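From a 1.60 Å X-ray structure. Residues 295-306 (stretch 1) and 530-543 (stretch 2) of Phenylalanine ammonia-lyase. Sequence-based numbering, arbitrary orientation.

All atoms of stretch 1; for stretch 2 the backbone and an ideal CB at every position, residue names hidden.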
# COMPACT_ATOMS: atom_id res chain seq x y z
N SER B 295 12.24 10.63 24.58
CA SER B 295 11.87 11.26 25.83
C SER B 295 10.63 10.63 26.46
O SER B 295 10.57 10.35 27.66
CB SER B 295 11.71 12.78 25.66
OG SER B 295 12.96 13.38 25.27
N LEU B 296 9.62 10.37 25.63
CA LEU B 296 8.40 9.72 26.07
C LEU B 296 8.64 8.29 26.50
O LEU B 296 8.05 7.84 27.47
CB LEU B 296 7.38 9.76 24.94
CG LEU B 296 6.74 11.12 24.73
CD1 LEU B 296 5.96 11.13 23.47
CD2 LEU B 296 5.83 11.42 25.89
N THR B 297 9.54 7.59 25.83
CA THR B 297 9.98 6.27 26.25
C THR B 297 10.50 6.31 27.71
O THR B 297 10.09 5.51 28.56
CB THR B 297 11.04 5.67 25.29
OG1 THR B 297 10.48 5.49 24.00
CG2 THR B 297 11.48 4.30 25.81
N ALA B 298 11.40 7.25 27.97
CA ALA B 298 12.01 7.40 29.31
C ALA B 298 10.89 7.70 30.33
O ALA B 298 10.79 7.05 31.41
CB ALA B 298 13.03 8.49 29.31
N MSE B 299 10.01 8.64 30.01
CA MSE B 299 8.97 9.03 30.99
C MSE B 299 7.98 7.92 31.26
O MSE B 299 7.41 7.78 32.35
CB MSE B 299 8.31 10.32 30.55
CG MSE B 299 9.31 11.39 30.55
SE MSE B 299 8.52 13.14 30.13
CE MSE B 299 8.01 13.62 31.87
N THR B 300 7.73 7.14 30.22
CA THR B 300 6.89 5.93 30.39
C THR B 300 7.56 4.88 31.27
O THR B 300 6.89 4.21 32.07
CB THR B 300 6.45 5.36 29.03
OG1 THR B 300 5.81 6.39 28.24
CG2 THR B 300 5.47 4.20 29.21
N VAL B 301 8.87 4.67 31.12
CA VAL B 301 9.55 3.72 32.01
C VAL B 301 9.33 4.22 33.44
O VAL B 301 9.04 3.43 34.35
CB VAL B 301 11.07 3.61 31.68
CG1 VAL B 301 11.80 2.81 32.74
CG2 VAL B 301 11.31 2.98 30.28
N GLU B 302 9.44 5.54 33.65
CA GLU B 302 9.23 6.09 34.99
C GLU B 302 7.79 5.86 35.50
O GLU B 302 7.57 5.33 36.57
CB GLU B 302 9.59 7.58 35.02
CG GLU B 302 11.07 7.83 34.81
CD GLU B 302 11.42 9.30 35.04
OE1 GLU B 302 11.04 10.10 34.17
OE2 GLU B 302 12.02 9.68 36.10
N ALA B 303 6.79 6.19 34.68
CA ALA B 303 5.39 6.02 35.09
C ALA B 303 5.08 4.54 35.36
O ALA B 303 4.29 4.24 36.21
CB ALA B 303 4.46 6.53 34.03
N MSE B 304 5.73 3.64 34.64
CA MSE B 304 5.48 2.19 34.76
C MSE B 304 6.35 1.54 35.82
O MSE B 304 6.29 0.35 36.00
CB MSE B 304 5.74 1.52 33.42
CG MSE B 304 4.78 1.95 32.33
SE MSE B 304 3.09 0.92 32.58
CE MSE B 304 3.67 -0.91 32.02
N VAL B 305 7.12 2.35 36.55
CA VAL B 305 8.16 1.86 37.48
C VAL B 305 8.91 0.69 36.83
O VAL B 305 9.15 -0.38 37.43
CB VAL B 305 7.61 1.57 38.89
CG1 VAL B 305 8.70 1.15 39.83
CG2 VAL B 305 7.07 2.86 39.46
N GLY B 306 9.31 0.92 35.59
CA GLY B 306 9.98 -0.08 34.80
C GLY B 306 11.48 -0.06 34.94
O GLY B 306 12.02 0.63 35.80
N UNK B 530 -0.81 12.03 28.66
CA UNK B 530 -1.12 10.86 29.52
C UNK B 530 0.01 10.50 30.49
O UNK B 530 -0.24 10.24 31.68
CB UNK B 530 -1.43 9.64 28.64
N UNK B 531 1.24 10.49 29.99
CA UNK B 531 2.36 10.07 30.84
C UNK B 531 2.50 11.01 32.02
O UNK B 531 2.90 10.62 33.10
CB UNK B 531 3.67 10.02 30.04
N UNK B 532 2.22 12.30 31.83
CA UNK B 532 2.36 13.25 32.94
C UNK B 532 1.29 12.98 34.01
O UNK B 532 1.60 13.03 35.20
CB UNK B 532 2.25 14.69 32.43
N UNK B 533 0.07 12.67 33.57
CA UNK B 533 -0.97 12.24 34.52
C UNK B 533 -0.53 11.01 35.26
O UNK B 533 -0.65 10.95 36.50
CB UNK B 533 -2.29 11.97 33.80
N UNK B 534 -0.01 10.02 34.53
CA UNK B 534 0.44 8.77 35.16
C UNK B 534 1.55 9.05 36.18
O UNK B 534 1.57 8.50 37.28
CB UNK B 534 0.93 7.78 34.10
N UNK B 535 2.48 9.95 35.82
CA UNK B 535 3.59 10.33 36.72
C UNK B 535 3.06 10.93 38.04
O UNK B 535 3.49 10.61 39.11
CB UNK B 535 4.51 11.33 36.03
N UNK B 536 2.09 11.83 37.92
CA UNK B 536 1.49 12.42 39.11
C UNK B 536 0.75 11.36 39.95
O UNK B 536 0.81 11.40 41.17
CB UNK B 536 0.53 13.54 38.71
N UNK B 537 0.05 10.44 39.31
CA UNK B 537 -0.66 9.37 40.05
C UNK B 537 0.32 8.41 40.73
O UNK B 537 0.10 7.91 41.87
CB UNK B 537 -1.57 8.59 39.11
N UNK B 538 1.40 8.12 40.02
CA UNK B 538 2.44 7.32 40.65
C UNK B 538 3.07 8.00 41.85
O UNK B 538 3.39 7.39 42.88
CB UNK B 538 3.53 6.99 39.63
N UNK B 539 3.27 9.31 41.73
CA UNK B 539 3.84 10.07 42.85
C UNK B 539 2.91 10.04 44.07
O UNK B 539 3.43 9.92 45.21
CB UNK B 539 4.10 11.52 42.43
N UNK B 540 1.59 10.16 43.84
CA UNK B 540 0.58 10.00 44.91
C UNK B 540 0.70 8.61 45.57
O UNK B 540 0.69 8.49 46.81
CB UNK B 540 -0.83 10.19 44.35
N UNK B 541 0.85 7.59 44.76
CA UNK B 541 1.06 6.24 45.27
C UNK B 541 2.29 6.18 46.16
O UNK B 541 2.26 5.63 47.25
CB UNK B 541 1.20 5.25 44.11
N UNK B 542 3.38 6.78 45.70
CA UNK B 542 4.61 6.82 46.50
C UNK B 542 4.45 7.58 47.80
O UNK B 542 4.92 7.12 48.85
CB UNK B 542 5.74 7.45 45.69
N UNK B 543 3.78 8.74 47.76
CA UNK B 543 3.53 9.50 49.00
C UNK B 543 2.69 8.72 49.99
O UNK B 543 2.97 8.71 51.20
CB UNK B 543 2.84 10.83 48.68

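Stretch 2 is helical throughout and runs beside helix 295-303 at 28° between N-to-C directions, the axes 9.1 Å apart at closest approach. At that spacing, small and branched apolar side chains are natural choices for the facing positions.

Position 530 has its CB out of reach of stretch 1, which therefore sets no preference; it is Cys 530.

Position 531 points toward stretch 1, its ideal CB 4.6 Å from Thr 300 OG1 and 4.7 Å from Met 299 CB. The hollow is lined largely by carbon from Leu 296, Met 299 and Ala 303, and its one side-chain hydroxyl, Thr 300 OG1, already donates to Leu 296 O (2.8 Å), so no polar partner is called for. Ala, Val or another compact apolar residue would suit. Val 531 is the knob, set among Leu 296, Met 299, Thr 300 and Ala 303; its CG2 lies 3.4 Å from Met 299 O and its CG1 4.1 Å from Leu 296 CD2.

Position 532 points away, so only a longer side chain could return to the contact, and the methyl end of Met 299 offers an apolar landing. Leu or Met would serve. Leu 532 brings CD2 to 3.6 Å from Met 299 CE.

Position 533 is out of reach and unconstrained from here: Gln 533.

Position 534 points toward Ala 303, with its ideal CB just 3.7 Å from Ala 303 CB. This favours Ala or Gly. Ala 534 packs methyl to methyl, CB to Ala 303 CB at 3.8 Å.

Position 535 lies where the backbones come close, its CA 4.9 Å from Ala 303 CA, but its CB points sideways. An apolar chain long enough to reach back, such as Ile, Leu or Met, fits. Ile 535 places CD1 3.7 Å from Met 299 CE and CG1 4.2 Å from Ala 303 CB.

Positions 536 and 537, again out of reach, are Asp 536 and Leu 537.

Position 538 points toward the end of the first helix, its ideal CB 4.4 Å from Ala 303 O. That carbonyl accepts no backbone bond within the stretch, which invites a donor: Lys, Gln or Arg. Arg 538 gives two hydrogen bonds, from NE and NH2 to Ala 303 O, both 2.9 Å, so the carbonyl meets the guanidinium edge.

Positions 539 and 540 are out of reach: Ala 539 and Ile 540.

Position 541 points toward stretch 1 but finds nothing near its CB, so many residues would do. Glu 541 serves its own helix, with OE1 in a salt bridge to Arg 538 NH1 (2.9 Å).

Position 542 also points toward stretch 1 across open space; a large apolar residue could span it to Val 305. Phe 542 does, CZ to Val 305 CG2 at 3.9 Å.

Position 543, out of reach, is Glu 543.

Stretch 2, residues 530-543: CVLQAIDLRAIEFE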
# COMPACT_ATOMS: atom_id res chain seq x y z
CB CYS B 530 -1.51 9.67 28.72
SG CYS B 530 -3.01 9.83 27.75
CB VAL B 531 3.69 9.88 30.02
CG1 VAL B 531 4.36 11.23 29.74
CG2 VAL B 531 4.65 8.93 30.74
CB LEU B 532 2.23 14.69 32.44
CG LEU B 532 3.30 15.06 31.44
CD1 LEU B 532 2.96 16.39 30.83
CD2 LEU B 532 4.73 15.04 32.04
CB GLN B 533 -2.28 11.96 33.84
CG GLN B 533 -3.38 11.52 34.83
CD GLN B 533 -4.15 12.64 35.51
OE1 GLN B 533 -3.81 13.84 35.45
NE2 GLN B 533 -5.22 12.24 36.23
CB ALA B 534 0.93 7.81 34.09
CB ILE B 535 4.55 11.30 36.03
CG1 ILE B 535 5.45 10.49 35.09
CG2 ILE B 535 5.36 12.06 36.99
CD1 ILE B 535 6.20 11.29 34.05
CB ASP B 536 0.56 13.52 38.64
CG ASP B 536 1.30 14.79 38.31
OD1 ASP B 536 2.42 15.04 38.86
OD2 ASP B 536 0.74 15.62 37.53
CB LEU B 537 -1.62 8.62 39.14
CG LEU B 537 -2.82 9.45 38.64
CD1 LEU B 537 -3.64 8.64 37.59
CD2 LEU B 537 -3.68 9.90 39.79
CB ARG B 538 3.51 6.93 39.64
CG ARG B 538 4.42 5.81 40.15
CD ARG B 538 3.73 4.48 40.24
NE ARG B 538 3.61 3.80 38.95
CZ ARG B 538 2.97 2.65 38.74
NH1 ARG B 538 2.30 2.10 39.76
NH2 ARG B 538 2.99 2.08 37.57
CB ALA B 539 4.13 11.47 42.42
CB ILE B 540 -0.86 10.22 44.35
CG1 ILE B 540 -1.04 11.69 44.09
CG2 ILE B 540 -1.91 9.74 45.32
CD1 ILE B 540 -2.29 12.02 43.20
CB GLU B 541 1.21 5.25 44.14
CG GLU B 541 1.58 3.85 44.56
CD GLU B 541 1.85 2.92 43.37
OE1 GLU B 541 1.37 3.19 42.25
OE2 GLU B 541 2.57 1.93 43.56
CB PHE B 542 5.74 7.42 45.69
CG PHE B 542 6.38 6.47 44.70
CD1 PHE B 542 5.79 5.26 44.35
CD2 PHE B 542 7.60 6.80 44.13
CE1 PHE B 542 6.40 4.40 43.41
CE2 PHE B 542 8.21 5.96 43.21
CZ PHE B 542 7.61 4.76 42.86
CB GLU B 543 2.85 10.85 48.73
CG GLU B 543 3.72 11.79 47.96
CD GLU B 543 4.95 12.19 48.72
OE1 GLU B 543 4.80 12.69 49.85
OE2 GLU B 543 6.07 11.97 48.23
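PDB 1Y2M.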